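Local coordinates for hypothetical protein (Bacteroides eggerthii, PDB 4JGL), which is of unknown function but adopts a streptavidin-like fold carrying two extra alpha helices and binds calcium in the crystal, at residues G63-N68 with R145-D150; I115-P118 with N122-Y125. All coordinates share one frame; numbering follows the deposited sequence.

Interaction 1: G63-N68 with R145-D150; sequences GAYGIN and RYKFED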
ATOM      1  N   GLY A  63     -10.557   9.744  -7.714  1.00 20.28           N
ATOM      2  CA  GLY A  63     -11.404   8.567  -7.674  1.00 19.90           C
ATOM      3  C   GLY A  63     -10.920   7.331  -8.408  1.00 16.79           C
ATOM      4  O   GLY A  63     -11.498   6.254  -8.247  1.00 18.80           O
ATOM      5  N   ALA A  64      -9.865   7.483  -9.193  1.00 14.74           N
ATOM      6  CA  ALA A  64      -9.197   6.355  -9.810  1.00 12.84           C
ATOM      7  C   ALA A  64      -8.149   5.873  -8.819  1.00 12.04           C
ATOM      8  O   ALA A  64      -7.547   6.680  -8.105  1.00 12.68           O
ATOM      9  CB  ALA A  64      -8.547   6.747 -11.107  1.00 14.33           C
ATOM     10  N   TYR A  65      -7.930   4.569  -8.786  1.00 11.10           N
ATOM     11  CA  TYR A  65      -6.948   4.004  -7.865  1.00 11.08           C
ATOM     12  C   TYR A  65      -5.785   3.387  -8.617  1.00 10.65           C
ATOM     13  O   TYR A  65      -5.968   2.700  -9.639  1.00 13.21           O
ATOM     14  CB  TYR A  65      -7.542   2.933  -6.981  1.00 12.44           C
ATOM     15  CG  TYR A  65      -8.662   3.383  -6.090  1.00 17.04           C
ATOM     16  CD1 TYR A  65      -8.631   4.592  -5.449  1.00 19.10           C
ATOM     17  CD2 TYR A  65      -9.730   2.548  -5.843  1.00 24.11           C
ATOM     18  CE1 TYR A  65      -9.685   5.024  -4.622  1.00 22.37           C
ATOM     19  CE2 TYR A  65     -10.768   2.941  -4.994  1.00 26.51           C
ATOM     20  CZ  TYR A  65     -10.730   4.187  -4.406  1.00 26.40           C
ATOM     21  OH  TYR A  65     -11.743   4.614  -3.568  1.00 31.85           O
ATOM     22  N   GLY A  66      -4.590   3.640  -8.107  1.00  9.98           N
ATOM     23  CA  GLY A  66      -3.372   3.030  -8.610  1.00 10.68           C
ATOM     24  C   GLY A  66      -2.778   2.216  -7.478  1.00  9.96           C
ATOM     25  O   GLY A  66      -2.457   2.756  -6.428  1.00 10.45           O
ATOM     26  N   ILE A  67      -2.689   0.919  -7.679  1.00 10.21           N
ATOM     27  CA  ILE A  67      -2.265   0.012  -6.632  0.50  9.67           C
ATOM     28  C   ILE A  67      -1.015  -0.750  -7.037  1.00  9.76           C
ATOM     29  O   ILE A  67      -1.010  -1.529  -7.996  1.00 11.30           O
ATOM     30  CB  ILE A  67      -3.373  -0.971  -6.246  0.50 10.41           C
ATOM     31  CG1 ILE A  67      -4.672  -0.208  -5.967  0.50 11.81           C
ATOM     32  CG2 ILE A  67      -2.932  -1.802  -5.028  0.50 11.69           C
ATOM     33  CD1 ILE A  67      -5.844  -1.088  -5.694  0.50 12.82           C
ATOM     34  N   ASN A  68       0.055  -0.509  -6.309  1.00  9.39           N
ATOM     35  CA  ASN A  68       1.252  -1.318  -6.477  0.50 10.42           C
ATOM     36  C   ASN A  68       1.148  -2.581  -5.619  1.00 10.25           C
ATOM     37  O   ASN A  68       0.852  -2.495  -4.418  1.00 12.02           O
ATOM     38  CB  ASN A  68       2.513  -0.522  -6.101  0.50 10.92           C
ATOM     39  CG  ASN A  68       3.067   0.326  -7.255  0.50 14.29           C
ATOM     40  OD1 ASN A  68       2.943  -0.032  -8.422  0.50 15.62           O
ATOM     41  ND2 ASN A  68       3.694   1.461  -6.916  0.50 14.64           N
ATOM     42  N   ARG A 145      -7.918  -0.471   6.030  1.00  9.36           N
ATOM     43  CA  ARG A 145      -8.222  -1.876   5.837  1.00  9.51           C
ATOM     44  C   ARG A 145      -9.599  -2.051   5.195  1.00 10.28           C
ATOM     45  O   ARG A 145      -9.765  -2.819   4.267  1.00 10.73           O
ATOM     46  CB  ARG A 145      -8.137  -2.641   7.166  1.00 10.73           C
ATOM     47  CG  ARG A 145      -8.466  -4.110   7.014  1.00 11.85           C
ATOM     48  CD  ARG A 145      -8.204  -4.923   8.255  1.00 13.44           C
ATOM     49  NE  ARG A 145      -9.071  -4.588   9.374  1.00 13.25           N
ATOM     50  CZ  ARG A 145     -10.292  -5.083   9.573  1.00 13.58           C
ATOM     51  NH1 ARG A 145     -10.881  -5.885   8.684  1.00 15.19           N
ATOM     52  NH2 ARG A 145     -10.937  -4.772  10.685  1.00 14.77           N
ATOM     53  N   TYR A 146     -10.598  -1.355   5.715  1.00 10.62           N
ATOM     54  CA  TYR A 146     -11.941  -1.464   5.163  1.00 11.21           C
ATOM     55  C   TYR A 146     -11.965  -1.092   3.688  1.00 12.04           C
ATOM     56  O   TYR A 146     -12.683  -1.711   2.891  1.00 12.72           O
ATOM     57  CB  TYR A 146     -12.961  -0.605   5.888  1.00 11.65           C
ATOM     58  CG  TYR A 146     -13.050  -0.742   7.372  1.00 11.18           C
ATOM     59  CD1 TYR A 146     -12.759  -1.932   8.028  1.00 12.39           C
ATOM     60  CD2 TYR A 146     -13.453   0.332   8.131  1.00 12.15           C
ATOM     61  CE1 TYR A 146     -12.847  -2.002   9.424  1.00 13.96           C
ATOM     62  CE2 TYR A 146     -13.544   0.264   9.479  1.00 12.80           C
ATOM     63  CZ  TYR A 146     -13.254  -0.898  10.131  1.00 12.59           C
ATOM     64  OH  TYR A 146     -13.349  -0.926  11.517  1.00 15.97           O
ATOM     65  N   LYS A 147     -11.195  -0.076   3.316  1.00 10.66           N
ATOM     66  CA  LYS A 147     -11.160   0.409   1.937  1.00 12.02           C
ATOM     67  C   LYS A 147     -10.636  -0.669   1.001  1.00 11.04           C
ATOM     68  O   LYS A 147     -11.222  -0.947  -0.041  1.00 13.15           O
ATOM     69  CB  LYS A 147     -10.327   1.683   1.852  1.00 12.67           C
ATOM     70  CG  LYS A 147     -10.354   2.375   0.515  1.00 13.67           C
ATOM     71  CD  LYS A 147      -9.465   3.621   0.568  1.00 16.99           C
ATOM     72  CE  LYS A 147      -9.606   4.514  -0.642  1.00 19.98           C
ATOM     73  NZ  LYS A 147     -10.924   5.184  -0.751  1.00 23.96           N
ATOM     74  N   PHE A 148      -9.527  -1.295   1.354  1.00 10.27           N
ATOM     75  CA  PHE A 148      -9.005  -2.373   0.539  1.00 10.82           C
ATOM     76  C   PHE A 148      -9.976  -3.560   0.467  1.00 11.92           C
ATOM     77  O   PHE A 148     -10.178  -4.147  -0.601  1.00 12.62           O
ATOM     78  CB  PHE A 148      -7.658  -2.894   1.067  1.00 10.34           C
ATOM     79  CG  PHE A 148      -6.463  -2.095   0.608  1.00 10.11           C
ATOM     80  CD1 PHE A 148      -5.892  -2.345  -0.616  1.00 10.86           C
ATOM     81  CD2 PHE A 148      -5.893  -1.135   1.410  1.00 10.68           C
ATOM     82  CE1 PHE A 148      -4.775  -1.640  -1.029  1.00 11.68           C
ATOM     83  CE2 PHE A 148      -4.779  -0.408   0.982  1.00 10.40           C
ATOM     84  CZ  PHE A 148      -4.214  -0.685  -0.218  1.00 11.91           C
ATOM     85  N   GLU A 149     -10.536  -3.932   1.611  1.00 11.66           N
ATOM     86  CA  GLU A 149     -11.358  -5.135   1.650  1.00 12.17           C
ATOM     87  C   GLU A 149     -12.664  -4.934   0.882  1.00 13.20           C
ATOM     88  O   GLU A 149     -13.157  -5.859   0.226  1.00 14.78           O
ATOM     89  CB  GLU A 149     -11.524  -5.612   3.086  1.00 12.31           C
ATOM     90  CG  GLU A 149     -10.164  -6.108   3.586  1.00 13.10           C
ATOM     91  CD  GLU A 149     -10.057  -6.501   5.030  1.00 14.39           C
ATOM     92  OE1 GLU A 149     -10.983  -6.217   5.827  1.00 16.13           O
ATOM     93  OE2 GLU A 149      -8.986  -7.073   5.394  1.00 14.27           O
ATOM     94  N   ASP A 150     -13.210  -3.734   0.921  1.00 12.03           N
ATOM     95  CA  ASP A 150     -14.383  -3.414   0.105  1.00 13.51           C
ATOM     96  C   ASP A 150     -14.057  -3.492  -1.384  1.00 14.26           C
ATOM     97  O   ASP A 150     -14.844  -4.017  -2.178  1.00 15.85           O
ATOM     98  CB  ASP A 150     -14.903  -2.021   0.446  1.00 14.47           C
ATOM     99  CG  ASP A 150     -16.053  -1.608  -0.397  1.00 22.49           C
ATOM    100  OD1 ASP A 150     -17.158  -2.103  -0.120  1.00 25.03           O
ATOM    101  OD2 ASP A 150     -15.856  -0.789  -1.326  1.00 28.34           O
TER

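Interaction 2: I115-P118 with N122-Y125; sequences IPTP and NSAY. With CA (calcium ion), chain D.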
ATOM      1  N   ILE A 115      10.886   0.311   8.617  1.00 11.12           N
ATOM      2  CA  ILE A 115      11.470   0.015   9.916  1.00 11.42           C
ATOM      3  C   ILE A 115      10.540   0.518  11.024  1.00 10.49           C
ATOM      4  O   ILE A 115       9.791   1.477  10.831  1.00 10.76           O
ATOM      5  CB  ILE A 115      12.874   0.622  10.083  1.00 13.00           C
ATOM      6  CG1 ILE A 115      12.843   2.140  10.103  1.00 13.58           C
ATOM      7  CG2 ILE A 115      13.813   0.107   8.990  1.00 17.15           C
ATOM      8  CD1 ILE A 115      14.218   2.757  10.426  1.00 17.80           C
ATOM      9  N   PRO A 116      10.550  -0.132  12.197  1.00 11.29           N
ATOM     10  CA  PRO A 116       9.660   0.330  13.249  1.00 11.23           C
ATOM     11  C   PRO A 116       9.964   1.746  13.726  1.00 11.35           C
ATOM     12  O   PRO A 116      11.056   2.282  13.503  1.00 12.70           O
ATOM     13  CB  PRO A 116       9.899  -0.666  14.387  1.00 13.48           C
ATOM     14  CG  PRO A 116      10.394  -1.891  13.692  1.00 14.26           C
ATOM     15  CD  PRO A 116      11.219  -1.395  12.542  1.00 12.90           C
ATOM     16  N   THR A 117       8.991   2.320  14.419  1.00 11.65           N
ATOM     17  CA  THR A 117       9.101   3.627  15.060  1.00 12.61           C
ATOM     18  C   THR A 117       8.937   3.445  16.581  1.00 13.67           C
ATOM     19  O   THR A 117       7.880   3.680  17.139  1.00 12.64           O
ATOM     20  CB  THR A 117       8.072   4.599  14.483  1.00 11.40           C
ATOM     21  OG1 THR A 117       6.778   4.042  14.615  1.00 10.52           O
ATOM     22  CG2 THR A 117       8.364   4.885  13.009  1.00 11.21           C
ATOM     23  N   PRO A 118      10.003   2.984  17.270  1.00 14.96           N
ATOM     24  CA  PRO A 118       9.827   2.650  18.683  1.00 15.66           C
ATOM     25  C   PRO A 118       9.397   3.814  19.562  1.00 17.31           C
ATOM     26  O   PRO A 118       8.752   3.585  20.593  1.00 22.48           O
ATOM     27  CB  PRO A 118      11.210   2.119  19.097  1.00 18.48           C
ATOM     28  CG  PRO A 118      12.159   2.594  18.044  1.00 18.76           C
ATOM     29  CD  PRO A 118      11.369   2.723  16.788  1.00 16.32           C
ATOM     30  N   ASN A 122       1.969   6.594  17.384  1.00 13.04           N
ATOM     31  CA  ASN A 122       1.028   6.994  16.328  1.00 14.24           C
ATOM     32  C   ASN A 122       1.437   6.536  14.920  1.00 11.35           C
ATOM     33  O   ASN A 122       0.779   6.868  13.939  1.00 12.59           O
ATOM     34  CB  ASN A 122       0.850   8.543  16.326  1.00 17.01           C
ATOM     35  CG  ASN A 122       0.107   9.064  17.522  1.00 24.89           C
ATOM     36  OD1 ASN A 122      -0.662   8.357  18.146  1.00 26.04           O
ATOM     37  ND2 ASN A 122       0.310  10.342  17.819  1.00 36.68           N
ATOM     38  N   SER A 123       2.528   5.782  14.834  1.00 10.23           N
ATOM     39  CA  SER A 123       2.973   5.189  13.596  1.00 10.39           C
ATOM     40  C   SER A 123       3.526   3.806  13.915  1.00 10.14           C
ATOM     41  O   SER A 123       4.063   3.552  15.004  1.00 10.35           O
ATOM     42  CB  SER A 123       4.044   6.035  12.927  1.00 11.26           C
ATOM     43  OG  SER A 123       5.206   6.104  13.731  1.00 12.48           O
ATOM     44  N   ALA A 124       3.411   2.913  12.948  1.00  9.78           N
ATOM     45  CA  ALA A 124       3.943   1.553  13.048  1.00  9.50           C
ATOM     46  C   ALA A 124       5.322   1.412  12.394  1.00  9.57           C
ATOM     47  O   ALA A 124       6.213   0.756  12.951  1.00 11.16           O
ATOM     48  CB  ALA A 124       2.958   0.576  12.406  1.00 10.51           C
ATOM     49  N   TYR A 125       5.510   2.073  11.252  1.00  9.54           N
ATOM     50  CA  TYR A 125       6.774   1.991  10.506  1.00  8.82           C
ATOM     51  C   TYR A 125       7.039   3.306   9.797  1.00  8.85           C
ATOM     52  O   TYR A 125       6.121   4.106   9.577  1.00  9.70           O
ATOM     53  CB  TYR A 125       6.765   0.872   9.449  1.00 10.21           C
ATOM     54  CG  TYR A 125       6.513  -0.501   9.961  1.00 10.36           C
ATOM     55  CD1 TYR A 125       5.235  -0.968  10.173  1.00 10.59           C
ATOM     56  CD2 TYR A 125       7.564  -1.352  10.252  1.00 10.61           C
ATOM     57  CE1 TYR A 125       5.002  -2.262  10.665  1.00 12.17           C
ATOM     58  CE2 TYR A 125       7.351  -2.615  10.754  1.00 12.46           C
ATOM     59  CZ  TYR A 125       6.076  -3.067  10.968  1.00 12.60           C
ATOM     60  OH  TYR A 125       5.849  -4.331  11.470  1.00 15.54           O
TER
HETATM   61 CA    CA D 202       5.668   3.055  16.630  1.00 11.62          CA
HETATM   62  O   HOH W   1       6.632   1.041  15.865  1.00 14.05           O
HETATM   63  O   HOH W   2       5.942   2.361  18.899  1.00 16.02           O
HETATM   64  O   HOH W   3       3.676   1.870  17.221  1.00 14.05           O

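Interaction 1: G63-N68 with R145-D150
Tyr65 reaches out from its strand with its ring end alongside the tip of Lys147, the two side chains approaching from opposite directions. The contact belongs to the streptavidin-like fold, joining strand 64-75 of the curled antiparallel sheet to helix 142-153, which follows the last strand of that sheet. Lys147 NZ donates a hydrogen bond of 3.0 Å to Tyr65 OH, while CE lies 3.9 Å from Tyr65 CZ, so the end of the lysine lies obliquely against the hydroxyl end of the ring. The lysine has CG anti to the backbone N (chi1 -173°) and runs extended as far as CE; a bend at chi4 (68°) then sets NZ against the phenol oxygen. The same amino group has a cation-pi partner in Tyr45. From the turn just before the strand, Gly63 O stands over the centre of one ring face, 4.2 Å above the plane. A leucine at Tyr65 would probably leave the lysine without its phenol acceptor and open a gap beside its CE. Deeper in, the contact turns apolar: Ile67 and Phe148 are buried, and Met58 of strand 54-61 touches both, as it does Tyr65 and Lys147. Tyr47 meets the Phe148 ring at a small interplanar angle, about 20°. From the strand, in the conformer described here, one of two, Ile67 CG2 comes to the edge of this ring, close to its plane, 4.4 Å from Phe148 CE1.

Interaction 2: I115-P118 with N122-Y125
Thr117 and Ser123 turn their hydroxyls to each other across a short loop, OG1 and OG hydrogen-bonded at 2.7 Å. Both hydroxyls sit between their own backbone N and carbonyl carbon (chi1 56° for Thr117, 64° for Ser123). For the threonine this brings OG1 to the calcium ion, 2.5 Å away, on the same side as its carbonyl O at 2.4 Å, and the residue grips the metal as a bidentate ligand. Ser123 binds it through the backbone instead, O to calcium 2.3 Å, leaving its OG as a second-shell group that is likely to steady the metal-bound threonine hydroxyl. Cys120 O and three waters complete a seven-coordinate site of oxygens, as calcium commonly prefers. One of these waters also accepts from Thr117 N and donates to Ala124 O, bridging the two backbones. The threonine methyl points the other way, CG2 lying 3.8 Å from Tyr125 C. With CG anti to its carbonyl carbon (chi1 -58°), Tyr125 brings its ring obliquely past the Ile115-Pro116 peptide, with CE2 4.3 Å from Pro116 CG. The site closes the turn between strands 112-116 and 125-127; at the entry to the latter, Ala124 and Tyr125 form a classic beta bulge opposite Leu138 of strand 135-140, and Tyr125 also touches Ile79 of strand 78-92.

In the fold
Both contacts reach the same curled sheet, on opposite sides of the chain's centre, with their centres about 22 Å apart and no touch between them. Interaction 1 is the deeper and joins distant parts of the sequence, resting helix 142-153 on strand 64-75; half of its touching residues are buried, and a single side-chain hydrogen bond accompanies apolar packing. Interaction 2, nested within the chain loop that interaction 1 closes, is a surface contact between near neighbours in sequence, where metal ligation, water and hydroxyls dominate. The disulfide Cys35-Cys120 ties this calcium-binding turn to a residue far earlier in the chain.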